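Long-range contacts in nuclease NucT (Helicobacter pylori, PDB 6EHI), which is a nuclease of the PLD-like family, built on a mixed beta sheet with helices packed on both faces: residues S28-S33 with A110-K115; D114-L119 with L136-D141; K87-K92 with K154-C159; I36-F41 with V60-D65. The protein carries 1 engineered substitution. All coordinates share one frame; numbering follows the deposited sequence. Where two conformers were deposited one is given.

Contact 1: S28-S33 with A110-K115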
loop_
_atom_site.group_PDB
_atom_site.type_symbol
_atom_site.label_atom_id
_atom_site.label_comp_id
_atom_site.label_asym_id
_atom_site.label_seq_id
_atom_site.Cartn_x
_atom_site.Cartn_y
_atom_site.Cartn_z
ATOM N N SER A 28 -10.694 -8.528 -15.222
ATOM C CA SER A 28 -11.737 -9.015 -16.110
ATOM C C SER A 28 -11.281 -9.185 -17.509
ATOM O O SER A 28 -11.567 -10.225 -18.097
ATOM C CB SER A 28 -12.919 -8.120 -16.054
ATOM O OG SER A 28 -13.462 -8.331 -14.809
ATOM N N SER A 29 -10.483 -8.246 -18.012
ATOM C CA SER A 29 -10.014 -8.338 -19.370
ATOM C C SER A 29 -8.679 -9.101 -19.553
ATOM O O SER A 29 -8.121 -9.080 -20.638
ATOM C CB SER A 29 -9.973 -6.927 -19.982
ATOM O OG SER A 29 -11.284 -6.320 -19.903
ATOM N N ALA A 30 -8.089 -9.703 -18.513
ATOM C CA ALA A 30 -6.888 -10.517 -18.676
ATOM C C ALA A 30 -7.098 -11.594 -19.745
ATOM O O ALA A 30 -8.168 -12.163 -19.905
ATOM C CB ALA A 30 -6.414 -11.197 -17.396
ATOM N N ARG A 31 -6.063 -11.793 -20.507
ATOM C CA ARG A 31 -6.078 -12.757 -21.608
ATOM C C ARG A 31 -5.272 -13.999 -21.297
ATOM O O ARG A 31 -5.431 -14.987 -22.007
ATOM C CB ARG A 31 -5.483 -12.123 -22.883
ATOM C CG ARG A 31 -6.081 -10.778 -23.207
ATOM C CD ARG A 31 -5.591 -10.241 -24.544
ATOM N NE ARG A 31 -6.398 -9.062 -24.882
ATOM C CZ ARG A 31 -6.268 -8.330 -26.000
ATOM N NH1 ARG A 31 -5.368 -8.630 -26.944
ATOM N NH2 ARG A 31 -7.070 -7.276 -26.167
ATOM N N GLU A 32 -4.393 -13.955 -20.276
ATOM C CA GLU A 32 -3.496 -15.073 -19.907
ATOM C C GLU A 32 -3.439 -15.465 -18.449
ATOM O O GLU A 32 -3.566 -16.653 -18.105
ATOM C CB GLU A 32 -2.044 -14.711 -20.289
ATOM C CG GLU A 32 -1.870 -14.442 -21.787
ATOM C CD GLU A 32 -2.097 -15.689 -22.620
ATOM O OE1 GLU A 32 -1.716 -16.778 -22.129
ATOM O OE2 GLU A 32 -2.622 -15.585 -23.754
ATOM N N SER A 33 -3.141 -14.484 -17.600
ATOM C CA SER A 33 -2.883 -14.782 -16.210
ATOM C C SER A 33 -3.153 -13.620 -15.272
ATOM O O SER A 33 -3.133 -12.425 -15.652
ATOM C CB SER A 33 -1.442 -15.200 -15.974
ATOM O OG SER A 33 -0.542 -14.174 -16.282
ATOM N N ALA A 110 -1.735 -6.785 -7.802
ATOM C CA ALA A 110 -2.271 -7.637 -8.862
ATOM C C ALA A 110 -1.400 -7.489 -10.144
ATOM O O ALA A 110 -1.128 -6.354 -10.584
ATOM C CB ALA A 110 -3.662 -7.328 -9.180
ATOM N N ILE A 111 -0.888 -8.605 -10.642
ATOM C CA ILE A 111 -0.120 -8.603 -11.905
ATOM C C ILE A 111 -0.988 -9.244 -12.994
ATOM O O ILE A 111 -1.332 -10.416 -12.899
ATOM C CB ILE A 111 1.150 -9.379 -11.773
ATOM C CG1 ILE A 111 1.988 -8.979 -10.508
ATOM C CG2 ILE A 111 2.008 -9.168 -13.026
ATOM C CD1 ILE A 111 3.075 -9.925 -10.156
ATOM N N ILE A 112 -1.218 -8.531 -14.070
ATOM C CA ILE A 112 -2.130 -8.980 -15.096
ATOM C C ILE A 112 -1.299 -9.300 -16.353
ATOM O O ILE A 112 -0.632 -8.401 -16.890
ATOM C CB ILE A 112 -3.178 -7.897 -15.466
ATOM C CG1 ILE A 112 -3.940 -7.347 -14.252
ATOM C CG2 ILE A 112 -4.189 -8.452 -16.465
ATOM C CD1 ILE A 112 -4.488 -8.405 -13.316
ATOM N N ASP A 113 -1.384 -10.545 -16.837
ATOM C CA ASP A 113 -0.623 -10.971 -18.021
ATOM C C ASP A 113 0.878 -10.505 -17.816
ATOM O O ASP A 113 1.495 -10.660 -16.742
ATOM C CB ASP A 113 -1.274 -10.407 -19.278
ATOM C CG ASP A 113 -2.793 -10.837 -19.488
ATOM O OD1 ASP A 113 -3.282 -11.853 -18.889
ATOM O OD2 ASP A 113 -3.506 -10.218 -20.323
ATOM N N ASP A 114 1.493 -9.934 -18.840
ATOM C CA ASP A 114 2.851 -9.296 -18.581
ATOM C C ASP A 114 2.682 -7.811 -18.764
ATOM O O ASP A 114 3.601 -7.089 -19.172
ATOM C CB ASP A 114 3.905 -9.888 -19.532
ATOM C CG ASP A 114 3.424 -9.934 -21.033
ATOM O OD1 ASP A 114 2.193 -9.806 -21.310
ATOM O OD2 ASP A 114 4.295 -10.112 -21.933
ATOM N N LYS A 115 1.461 -7.332 -18.560
ATOM C CA LYS A 115 1.131 -6.026 -19.036
ATOM C C LYS A 115 0.817 -5.026 -18.001
ATOM O O LYS A 115 0.976 -3.834 -18.279
ATOM C CB LYS A 115 -0.034 -6.109 -20.006
ATOM C CG LYS A 115 0.183 -7.101 -21.146
ATOM C CD LYS A 115 1.493 -6.889 -21.931
ATOM C CE LYS A 115 1.497 -7.661 -23.263
ATOM N NZ LYS A 115 0.854 -6.868 -24.348
HETATM O O HOH W 1 0.228 -12.058 -14.589
#
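A side-chain-to-backbone clamp sits at the ends of two central neighbouring strands, joining the turn after strand 108-112 to the loop that enters strand 33-38: the carboxylate of Asp113 takes the successive backbone N-H groups of Arg31, Glu32 and Ser33. Asp113 OD2 offers its syn lone pair to Arg31 N at 3.0 Å in a nearly straight bond. Asp113 OD1 accepts from two amides, with Ser33 N arriving almost along the C-O axis at 2.9 Å and Glu32 N meeting it from above the carboxylate plane at 2.8 Å. With CG anti to its own carbonyl carbon (chi1 -58°), the acid group swings beside the backbone N and into this row of amides. The main chain answers in the other direction, Asp113 N donating to Ser33 O at 2.8 Å; this bond carries the antiparallel pairing of the two strands one step further. Asp113 also opens the tight turn of the hairpin 108-112/116-120: Lys115 N bonds to Ile112 O at 2.9 Å, and the backbone angles of Asp113 and Asp114 are close to those of a type II' turn. Next to the carboxylate the contact turns apolar, Ala30 CB resting on Ile112 CG2 at 3.7 Å. The ends of the Arg31 and Glu32 side chains lead away, and only their carbons near the backbone lie by the carboxylate. One water accepts from Ser33 OG at 2.8 Å and donates to Ile111 O and Asp113 O, linking the serine side chain to both carbonyls, while Arg56 ties down the carbonyls of Ser28 and Ala30.

Contact 2: D114-L119 with L136-D141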
loop_
_atom_site.group_PDB
_atom_site.type_symbol
_atom_site.label_atom_id
_atom_site.label_comp_id
_atom_site.label_asym_id
_atom_site.label_seq_id
_atom_site.Cartn_x
_atom_site.Cartn_y
_atom_site.Cartn_z
ATOM N N ASP A 114 1.493 -9.934 -18.840
ATOM C CA ASP A 114 2.851 -9.296 -18.581
ATOM C C ASP A 114 2.682 -7.811 -18.764
ATOM O O ASP A 114 3.601 -7.089 -19.172
ATOM C CB ASP A 114 3.905 -9.888 -19.532
ATOM C CG ASP A 114 3.424 -9.934 -21.033
ATOM O OD1 ASP A 114 2.193 -9.806 -21.310
ATOM O OD2 ASP A 114 4.295 -10.112 -21.933
ATOM N N LYS A 115 1.461 -7.332 -18.560
ATOM C CA LYS A 115 1.131 -6.026 -19.036
ATOM C C LYS A 115 0.817 -5.026 -18.001
ATOM O O LYS A 115 0.976 -3.834 -18.279
ATOM C CB LYS A 115 -0.034 -6.109 -20.006
ATOM C CG LYS A 115 0.183 -7.101 -21.146
ATOM C CD LYS A 115 1.493 -6.889 -21.931
ATOM C CE LYS A 115 1.497 -7.661 -23.263
ATOM N NZ LYS A 115 0.854 -6.868 -24.348
ATOM N N ILE A 116 0.280 -5.425 -16.847
ATOM C CA ILE A 116 -0.148 -4.403 -15.883
ATOM C C ILE A 116 0.199 -4.867 -14.471
ATOM O O ILE A 116 0.164 -6.037 -14.183
ATOM C CB ILE A 116 -1.710 -4.157 -15.838
ATOM C CG1 ILE A 116 -2.303 -3.914 -17.231
ATOM C CG2 ILE A 116 -2.052 -3.006 -14.913
ATOM C CD1 ILE A 116 -3.847 -4.147 -17.213
ATOM N N VAL A 117 0.673 -3.931 -13.640
ATOM C CA VAL A 117 0.713 -4.182 -12.198
ATOM C C VAL A 117 -0.039 -3.083 -11.465
ATOM O O VAL A 117 0.007 -1.904 -11.818
ATOM C CB VAL A 117 2.093 -4.421 -11.653
ATOM C CG1 VAL A 117 2.991 -3.241 -11.912
ATOM C CG2 VAL A 117 1.965 -4.744 -10.162
ATOM N N PHE A 118 -0.866 -3.534 -10.497
ATOM C CA PHE A 118 -1.626 -2.686 -9.559
ATOM C C PHE A 118 -1.040 -2.837 -8.223
ATOM O O PHE A 118 -0.763 -3.946 -7.722
ATOM C CB PHE A 118 -3.124 -3.112 -9.454
ATOM C CG PHE A 118 -3.900 -2.952 -10.733
ATOM C CD1 PHE A 118 -3.975 -3.953 -11.696
ATOM C CD2 PHE A 118 -4.677 -1.816 -10.935
ATOM C CE1 PHE A 118 -4.749 -3.784 -12.795
ATOM C CE2 PHE A 118 -5.434 -1.626 -12.092
ATOM C CZ PHE A 118 -5.458 -2.605 -13.018
ATOM N N LEU A 119 -0.649 -1.723 -7.643
ATOM C CA LEU A 119 -0.175 -1.760 -6.272
ATOM C C LEU A 119 -0.586 -0.529 -5.479
ATOM O O LEU A 119 -1.173 0.342 -6.012
ATOM C CB LEU A 119 1.363 -1.990 -6.216
ATOM C CG LEU A 119 2.267 -0.928 -6.842
ATOM C CD1 LEU A 119 2.459 0.304 -5.957
ATOM C CD2 LEU A 119 3.618 -1.471 -7.107
ATOM N N LEU A 136 -4.082 3.893 -5.077
ATOM C CA LEU A 136 -4.006 2.705 -5.965
ATOM C C LEU A 136 -3.242 3.146 -7.204
ATOM O O LEU A 136 -3.648 4.173 -7.854
ATOM C CB LEU A 136 -5.389 2.202 -6.314
ATOM C CG LEU A 136 -5.446 0.824 -6.944
ATOM C CD1 LEU A 136 -6.757 0.160 -6.556
ATOM C CD2 LEU A 136 -5.388 0.945 -8.427
ATOM N N LEU A 137 -2.150 2.484 -7.517
ATOM C CA LEU A 137 -1.336 2.790 -8.706
ATOM C C LEU A 137 -1.364 1.663 -9.700
ATOM O O LEU A 137 -1.123 0.507 -9.348
ATOM C CB LEU A 137 0.089 3.087 -8.334
ATOM C CG LEU A 137 0.883 3.548 -9.597
ATOM C CD1 LEU A 137 1.023 5.035 -9.479
ATOM C CD2 LEU A 137 2.195 2.902 -9.774
ATOM N N LYS A 138 -1.731 1.982 -10.920
ATOM C CA LYS A 138 -1.622 1.094 -12.086
ATOM C C LYS A 138 -0.446 1.504 -12.929
ATOM O O LYS A 138 -0.253 2.721 -13.168
ATOM C CB LYS A 138 -2.863 1.217 -12.928
ATOM C CG LYS A 138 -2.939 0.328 -14.146
ATOM C CD LYS A 138 -4.282 0.570 -14.872
ATOM C CE LYS A 138 -4.292 -0.070 -16.245
ATOM N NZ LYS A 138 -5.481 0.464 -16.963
ATOM N N THR A 139 0.378 0.541 -13.262
ATOM C CA THR A 139 1.467 0.787 -14.207
ATOM C C THR A 139 1.628 -0.292 -15.211
ATOM O O THR A 139 1.373 -1.474 -14.940
ATOM C CB THR A 139 2.790 1.128 -13.516
ATOM O OG1 THR A 139 3.798 1.525 -14.480
ATOM C CG2 THR A 139 3.334 -0.029 -12.774
ATOM N N ASP A 140 2.083 0.103 -16.412
ATOM C CA ASP A 140 2.526 -0.851 -17.449
ATOM C C ASP A 140 4.050 -0.859 -17.636
ATOM O O ASP A 140 4.574 -1.332 -18.651
ATOM C CB ASP A 140 1.812 -0.574 -18.785
ATOM C CG ASP A 140 2.187 0.740 -19.388
ATOM O OD1 ASP A 140 2.951 1.514 -18.778
ATOM O OD2 ASP A 140 1.735 1.033 -20.524
ATOM N N ASP A 141 4.795 -0.319 -16.678
ATOM C CA ASP A 141 6.213 -0.279 -16.754
ATOM C C ASP A 141 6.790 -1.672 -16.707
ATOM O O ASP A 141 6.661 -2.397 -15.694
ATOM C CB ASP A 141 6.751 0.530 -15.583
ATOM C CG ASP A 141 8.247 0.629 -15.570
ATOM O OD1 ASP A 141 8.875 0.868 -16.605
ATOM O OD2 ASP A 141 8.823 0.501 -14.500
HETATM O O HOH W 2 3.643 -3.485 -20.025
#
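Val117 CG1 and Thr139 CG2 are pressed to 3.3 Å, tighter than usual van der Waals contact, within a pair of antiparallel neighbouring strands, 116-120 and 134-139. Both methyls sit between backbone N and carbonyl carbon (chi1 59° for Val117 CG1), and the two side chains lie side by side, pointing the same way. Val117 and Thr139 form a hydrogen-bonded pair, both of their N-to-O bonds 2.9 Å long; Leu119 with Leu137 is the next such pair. On that face helix 142-158 covers Val117 and Thr139, while Leu119 packs on Leu119, and Leu137 on Leu137, of the second subunit. Thr139 OG1 is hydrogen-bonded to Asn7 OD1 of the same chain and also accepts from Asp141 N at 3.0 Å in an ST turn leading into the helix. The other face carries the non-hydrogen-bonded pair Phe118 and Lys138. The extended lysine chain runs alongside the ring, its CG 4.2 Å from the ring centroid in an off-centre CH-pi contact, and Leu136 CD2 meets the ring edge in plane, 3.8 Å from Phe118 CD2. The same Lys138 CG also touches Ile116 CG2, at 3.5 Å.

Contact 3: K87-K92 with K154-C159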
loop_
_atom_site.group_PDB
_atom_site.type_symbol
_atom_site.label_atom_id
_atom_site.label_comp_id
_atom_site.label_asym_id
_atom_site.label_seq_id
_atom_site.Cartn_x
_atom_site.Cartn_y
_atom_site.Cartn_z
ATOM N N LYS A 87 -5.705 -21.050 -8.122
ATOM C CA LYS A 87 -4.790 -21.538 -7.081
ATOM C C LYS A 87 -4.868 -20.515 -5.965
ATOM O O LYS A 87 -4.567 -19.350 -6.194
ATOM C CB LYS A 87 -3.328 -21.610 -7.565
ATOM C CG LYS A 87 -2.403 -22.277 -6.530
ATOM C CD LYS A 87 -0.918 -22.117 -6.878
ATOM C CE LYS A 87 0.059 -22.707 -5.871
ATOM N NZ LYS A 87 -0.206 -24.142 -5.572
ATOM N N VAL A 88 -5.253 -20.923 -4.772
ATOM C CA VAL A 88 -5.196 -20.003 -3.590
ATOM C C VAL A 88 -4.259 -20.600 -2.572
ATOM O O VAL A 88 -4.148 -21.843 -2.451
ATOM C CB VAL A 88 -6.579 -19.695 -2.996
ATOM C CG1 VAL A 88 -7.497 -19.137 -4.029
ATOM C CG2 VAL A 88 -7.150 -20.914 -2.288
ATOM N N CYS A 89 -3.537 -19.758 -1.814
ATOM C CA CYS A 89 -2.675 -20.237 -0.794
ATOM C C CYS A 89 -2.452 -19.134 0.291
ATOM O O CYS A 89 -2.995 -18.024 0.134
ATOM C CB CYS A 89 -1.381 -20.714 -1.473
ATOM S SG CYS A 89 -0.422 -19.331 -2.211
ATOM N N LEU A 90 -1.721 -19.434 1.342
ATOM C CA LEU A 90 -1.565 -18.577 2.508
ATOM C C LEU A 90 -0.120 -18.331 2.774
ATOM O O LEU A 90 0.693 -19.223 2.582
ATOM C CB LEU A 90 -2.190 -19.251 3.721
ATOM C CG LEU A 90 -3.666 -19.557 3.713
ATOM C CD1 LEU A 90 -4.114 -20.607 4.753
ATOM C CD2 LEU A 90 -4.399 -18.248 3.895
ATOM N N LEU A 91 0.248 -17.139 3.256
ATOM C CA LEU A 91 1.578 -16.809 3.530
ATOM C C LEU A 91 1.741 -15.951 4.753
ATOM O O LEU A 91 1.010 -14.966 4.884
ATOM C CB LEU A 91 2.166 -16.186 2.289
ATOM C CG LEU A 91 3.600 -15.754 2.283
ATOM C CD1 LEU A 91 4.558 -16.940 2.528
ATOM C CD2 LEU A 91 3.883 -15.084 0.970
ATOM N N LYS A 92 2.502 -16.406 5.743
ATOM C CA LYS A 92 2.887 -15.571 6.880
ATOM C C LYS A 92 4.254 -14.935 6.625
ATOM O O LYS A 92 4.999 -15.335 5.790
ATOM C CB LYS A 92 2.857 -16.299 8.283
ATOM C CG LYS A 92 3.872 -17.377 8.493
ATOM C CD LYS A 92 3.697 -18.069 9.878
ATOM C CE LYS A 92 2.367 -18.841 9.947
ATOM N NZ LYS A 92 2.186 -19.991 10.917
ATOM N N LYS A 154 8.845 -16.377 -6.236
ATOM C CA LYS A 154 9.522 -16.717 -4.989
ATOM C C LYS A 154 8.528 -16.780 -3.816
ATOM O O LYS A 154 8.533 -17.724 -3.034
ATOM C CB LYS A 154 10.645 -15.711 -4.624
ATOM C CG LYS A 154 11.903 -15.821 -5.497
ATOM C CD LYS A 154 13.141 -15.128 -4.930
ATOM C CE LYS A 154 13.405 -15.279 -3.435
ATOM N NZ LYS A 154 14.252 -16.415 -2.984
ATOM N N MET A 155 7.621 -15.777 -3.760
ATOM C CA MET A 155 6.551 -15.839 -2.778
ATOM C C MET A 155 5.724 -17.133 -2.897
ATOM O O MET A 155 5.310 -17.719 -1.841
ATOM C CB MET A 155 5.641 -14.629 -2.882
ATOM C CG MET A 155 6.451 -13.417 -2.438
ATOM S SD MET A 155 5.515 -11.876 -2.706
ATOM C CE MET A 155 4.252 -12.047 -1.480
ATOM N N LEU A 156 5.379 -17.491 -4.097
ATOM C CA LEU A 156 4.513 -18.640 -4.361
ATOM C C LEU A 156 5.144 -19.908 -3.842
ATOM O O LEU A 156 4.461 -20.820 -3.344
ATOM C CB LEU A 156 4.291 -18.763 -5.873
ATOM C CG LEU A 156 2.937 -19.236 -6.368
ATOM C CD1 LEU A 156 1.705 -18.707 -5.666
ATOM C CD2 LEU A 156 2.894 -18.914 -7.885
ATOM N N GLU A 157 6.467 -19.983 -3.894
ATOM C CA GLU A 157 7.190 -21.175 -3.325
ATOM C C GLU A 157 7.247 -21.263 -1.838
ATOM O O GLU A 157 7.582 -22.332 -1.318
ATOM C CB GLU A 157 8.640 -21.294 -3.824
ATOM C CG GLU A 157 8.899 -21.909 -5.189
ATOM C CD GLU A 157 10.240 -21.456 -5.781
ATOM O OE1 GLU A 157 11.265 -21.451 -5.054
ATOM O OE2 GLU A 157 10.270 -21.122 -6.982
ATOM N N SER A 158 7.002 -20.147 -1.114
ATOM C CA SER A 158 6.871 -20.166 0.325
ATOM C C SER A 158 5.459 -20.303 0.879
ATOM O O SER A 158 5.322 -20.513 2.062
ATOM C CB SER A 158 7.566 -18.910 0.908
ATOM O OG SER A 158 8.870 -18.726 0.317
ATOM N N CYS A 159 4.402 -20.104 0.045
ATOM C CA CYS A 159 3.008 -20.128 0.537
ATOM C C CYS A 159 2.507 -21.558 0.703
ATOM O O CYS A 159 2.931 -22.480 -0.020
ATOM C CB CYS A 159 2.051 -19.301 -0.370
ATOM S SG CYS A 159 1.573 -19.948 -1.998
#
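Leu91 spreads its two methyls over the last turn of helix 142-158: CD2 meets Met155 CE at 3.9 Å, and CD1 lies 3.9 Å from Ser158 CB and 3.7 Å from Ser158 O. This is strand-on-helix packing sealed by a disulfide, strand 86-91 and the helix end running almost perpendicular to each other, 84° between their directions. Leu91 CG stands anti to the backbone N (chi1 -179°), carrying the branch out toward the helix. The Leu91 and Met155 side chains themselves cross at about a right angle; both also touch Ile63 of the adjoining strand 59-65, and both pack against tyrosines of the second subunit, Leu91 on Tyr133 and Met155 on Tyr14.

Two residues back along the strand, on the same side, Cys89 SG is joined to Cys159 SG at 2.1 Å with the S-S torsion at -89°, close to the usual quarter turn. Cys159 was modelled in two conformers, and this geometry belongs to one of them. Leu156 points its CB away from the strand, but its CD1 bends back to pack against Cys89 SG, 4.1 Å off, and Lys87 CE touches that same Leu156 CD1 at 4.3 Å. No hydrogen bond crosses between the two segments. Instead, the bridge holds the chain where it leaves the helix, and just beyond it Val160 bonds to the backbone of Leu90, adding the short antiparallel strand 160-161 to the sheet. There Leu90 O already lies 3.2 Å from Cys159 CA.

Contact 4: I36-F41 with V60-D65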
loop_
_atom_site.group_PDB
_atom_site.type_symbol
_atom_site.label_atom_id
_atom_site.label_comp_id
_atom_site.label_asym_id
_atom_site.label_seq_id
_atom_site.Cartn_x
_atom_site.Cartn_y
_atom_site.Cartn_z
ATOM N N ILE A 36 -1.979 -12.536 -7.847
ATOM C CA ILE A 36 -2.416 -11.583 -6.813
ATOM C C ILE A 36 -1.775 -11.946 -5.510
ATOM O O ILE A 36 -1.679 -13.141 -5.150
ATOM C CB ILE A 36 -3.939 -11.639 -6.607
ATOM C CG1 ILE A 36 -4.658 -11.175 -7.858
ATOM C CG2 ILE A 36 -4.432 -10.884 -5.354
ATOM C CD1 ILE A 36 -6.102 -11.694 -8.081
ATOM N N ALA A 37 -1.257 -10.945 -4.791
ATOM C CA ALA A 37 -0.898 -11.101 -3.373
ATOM C C ALA A 37 -1.668 -10.082 -2.596
ATOM O O ALA A 37 -1.571 -8.911 -2.946
ATOM C CB ALA A 37 0.564 -10.904 -3.211
ATOM N N ILE A 38 -2.505 -10.509 -1.650
ATOM C CA ILE A 38 -3.406 -9.609 -0.943
ATOM C C ILE A 38 -3.480 -9.919 0.499
ATOM O O ILE A 38 -3.710 -11.047 0.871
ATOM C CB ILE A 38 -4.782 -9.654 -1.628
ATOM C CG1 ILE A 38 -5.744 -8.575 -1.099
ATOM C CG2 ILE A 38 -5.360 -11.062 -1.698
ATOM C CD1 ILE A 38 -5.287 -7.169 -1.385
ATOM N N TYR A 39 -3.363 -8.873 1.343
ATOM C CA TYR A 39 -3.485 -8.981 2.779
ATOM C C TYR A 39 -4.902 -9.359 3.179
ATOM O O TYR A 39 -5.124 -10.434 3.784
ATOM C CB TYR A 39 -3.048 -7.646 3.499
ATOM C CG TYR A 39 -3.282 -7.718 4.960
ATOM C CD1 TYR A 39 -2.376 -8.403 5.791
ATOM C CD2 TYR A 39 -4.463 -7.183 5.535
ATOM C CE1 TYR A 39 -2.610 -8.524 7.135
ATOM C CE2 TYR A 39 -4.708 -7.340 6.879
ATOM C CZ TYR A 39 -3.761 -8.062 7.656
ATOM O OH TYR A 39 -3.907 -8.202 9.033
ATOM N N SER A 40 -5.896 -8.486 2.856
ATOM C CA SER A 40 -7.293 -8.760 3.169
ATOM C C SER A 40 -8.101 -8.606 1.885
ATOM O O SER A 40 -7.924 -7.627 1.169
ATOM C CB SER A 40 -7.823 -7.794 4.255
ATOM O OG SER A 40 -9.242 -7.741 4.292
ATOM N N PHE A 41 -9.002 -9.558 1.620
ATOM C CA PHE A 41 -9.739 -9.596 0.403
ATOM C C PHE A 41 -11.137 -10.148 0.755
ATOM O O PHE A 41 -11.361 -11.344 0.862
ATOM C CB PHE A 41 -8.992 -10.441 -0.624
ATOM C CG PHE A 41 -9.661 -10.635 -1.933
ATOM C CD1 PHE A 41 -10.852 -9.961 -2.309
ATOM C CD2 PHE A 41 -9.174 -11.597 -2.791
ATOM C CE1 PHE A 41 -11.470 -10.197 -3.526
ATOM C CE2 PHE A 41 -9.782 -11.886 -4.022
ATOM C CZ PHE A 41 -10.907 -11.120 -4.441
ATOM N N VAL A 60 -5.384 -18.089 -12.559
ATOM C CA VAL A 60 -5.388 -17.179 -11.468
ATOM C C VAL A 60 -4.660 -17.773 -10.280
ATOM O O VAL A 60 -4.848 -18.940 -9.915
ATOM C CB VAL A 60 -6.820 -16.860 -11.086
ATOM C CG1 VAL A 60 -6.838 -15.908 -9.936
ATOM C CG2 VAL A 60 -7.549 -16.301 -12.276
ATOM N N GLN A 61 -3.798 -16.987 -9.667
ATOM C CA GLN A 61 -3.073 -17.394 -8.459
ATOM C C GLN A 61 -3.259 -16.264 -7.421
ATOM O O GLN A 61 -3.181 -15.100 -7.784
ATOM C CB GLN A 61 -1.616 -17.521 -8.772
ATOM C CG GLN A 61 -1.367 -18.688 -9.718
ATOM C CD GLN A 61 0.054 -18.753 -10.236
ATOM O OE1 GLN A 61 0.620 -17.729 -10.647
ATOM N NE2 GLN A 61 0.672 -19.953 -10.157
ATOM N N ILE A 62 -3.618 -16.626 -6.211
ATOM C CA ILE A 62 -3.874 -15.643 -5.144
ATOM C C ILE A 62 -3.156 -16.060 -3.903
ATOM O O ILE A 62 -3.438 -17.141 -3.414
ATOM C CB ILE A 62 -5.375 -15.572 -4.871
ATOM C CG1 ILE A 62 -6.150 -15.478 -6.189
ATOM C CG2 ILE A 62 -5.692 -14.357 -3.970
ATOM C CD1 ILE A 62 -7.639 -15.382 -5.999
ATOM N N ILE A 63 -2.168 -15.288 -3.438
ATOM C CA ILE A 63 -1.501 -15.451 -2.120
ATOM C C ILE A 63 -2.212 -14.544 -1.118
ATOM O O ILE A 63 -2.244 -13.317 -1.335
ATOM C CB ILE A 63 0.002 -15.084 -2.188
ATOM C CG1 ILE A 63 0.684 -15.834 -3.348
ATOM C CG2 ILE A 63 0.605 -15.248 -0.832
ATOM C CD1 ILE A 63 2.144 -15.479 -3.637
ATOM N N TYR A 64 -2.885 -15.111 -0.104
ATOM C CA TYR A 64 -3.508 -14.366 0.993
ATOM C C TYR A 64 -2.639 -14.313 2.241
ATOM O O TYR A 64 -1.946 -15.338 2.610
ATOM C CB TYR A 64 -4.769 -15.062 1.363
ATOM C CG TYR A 64 -5.948 -15.105 0.420
ATOM C CD1 TYR A 64 -5.994 -15.986 -0.717
ATOM C CD2 TYR A 64 -7.024 -14.201 0.583
ATOM C CE1 TYR A 64 -7.102 -16.049 -1.534
ATOM C CE2 TYR A 64 -8.107 -14.244 -0.260
ATOM C CZ TYR A 64 -8.154 -15.156 -1.315
ATOM O OH TYR A 64 -9.224 -15.185 -2.182
ATOM N N ASP A 65 -2.674 -13.234 3.018
ATOM C CA ASP A 65 -2.067 -13.283 4.369
ATOM C C ASP A 65 -2.616 -14.476 5.224
ATOM O O ASP A 65 -3.845 -14.699 5.275
ATOM C CB ASP A 65 -2.236 -11.969 5.130
ATOM C CG ASP A 65 -1.777 -12.035 6.573
ATOM O OD1 ASP A 65 -0.576 -12.010 6.761
ATOM O OD2 ASP A 65 -2.633 -12.106 7.530
HETATM O O HOH W 3 -2.967 -10.666 9.889
#
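Ile36 O is gripped twice: Ile63 N donates to it from the neighbouring strand at 2.8 Å, and the hydroxyl of Tyr152 in helix 142-158 bonds to the same oxygen. The CA-H of Ile62 also leans on it. Around this point strands 33-38 and 59-65 run parallel, the two strands of a beta-alpha-beta crossover through helix 44-54. Ile36 N bonds to Gln61 O and Ile38 N to Ile63 O, both at 2.8 Å, whereas the last rung, Asp65 N to Ile38 O, stretches to 3.2 Å. One face carries Ile36, Ile38 and Ile62, where Ile62 CG2 lies 3.9 Å from Ile36 CG2 and 4.0 Å from Ile38 CG2. Ile38 CG2 also packs against CD2 of the Tyr64 ring. Farther out Phe41 CD2 approaches Tyr64 CE2 at 3.8 Å; their planes are near parallel, 12° apart, but offset so strongly that they hardly stack. Tyr64 OH ends on Thr76, and Trp124 meets Phe41 edge-to-face.

Just past the end of strand 33-38 Tyr39 CG stands anti to its backbone N (chi1 175°), and its ring lies alongside the Asp65 carboxylate, planes 31° apart, with Tyr39 CE1 3.6 Å from Asp65 OD2. A water bridges Tyr39 OH and Asp65 OD2, 2.8 Å from each. Asp65 is an N-cap: OD2 also accepts from Ser68 N of the following helix, and OD1 accepts from Met105 N. With both oxygens bound in this way, the carboxylate is fixed in rotation, and a negative charge there would probably be stabilised by the main-chain N-H groups and the water.

In the fold
Contact 4 lies nearest the middle of the chain and is almost wholly buried; contact 2 is buried too, farther out, while contacts 1 and 3 are only partly buried. All four reach one mixed sheet. Contacts 2 and 4 both join neighbouring strands, antiparallel in the first and parallel in the second, and rely on main-chain bonds with apolar faces. Contact 1 uses a carboxylate against amides, contact 3 a disulfide and methyls without any hydrogen bond between its segments. Contacts 1 and 2 share the turn at Asp114 and Lys115; contacts 1 and 4 both use strand 33-38. In contacts 3 and 4, strands 86-91 and 59-65 are sheet neighbours joined by main-chain bonds. Contacts 2 and 3 also meet the second subunit.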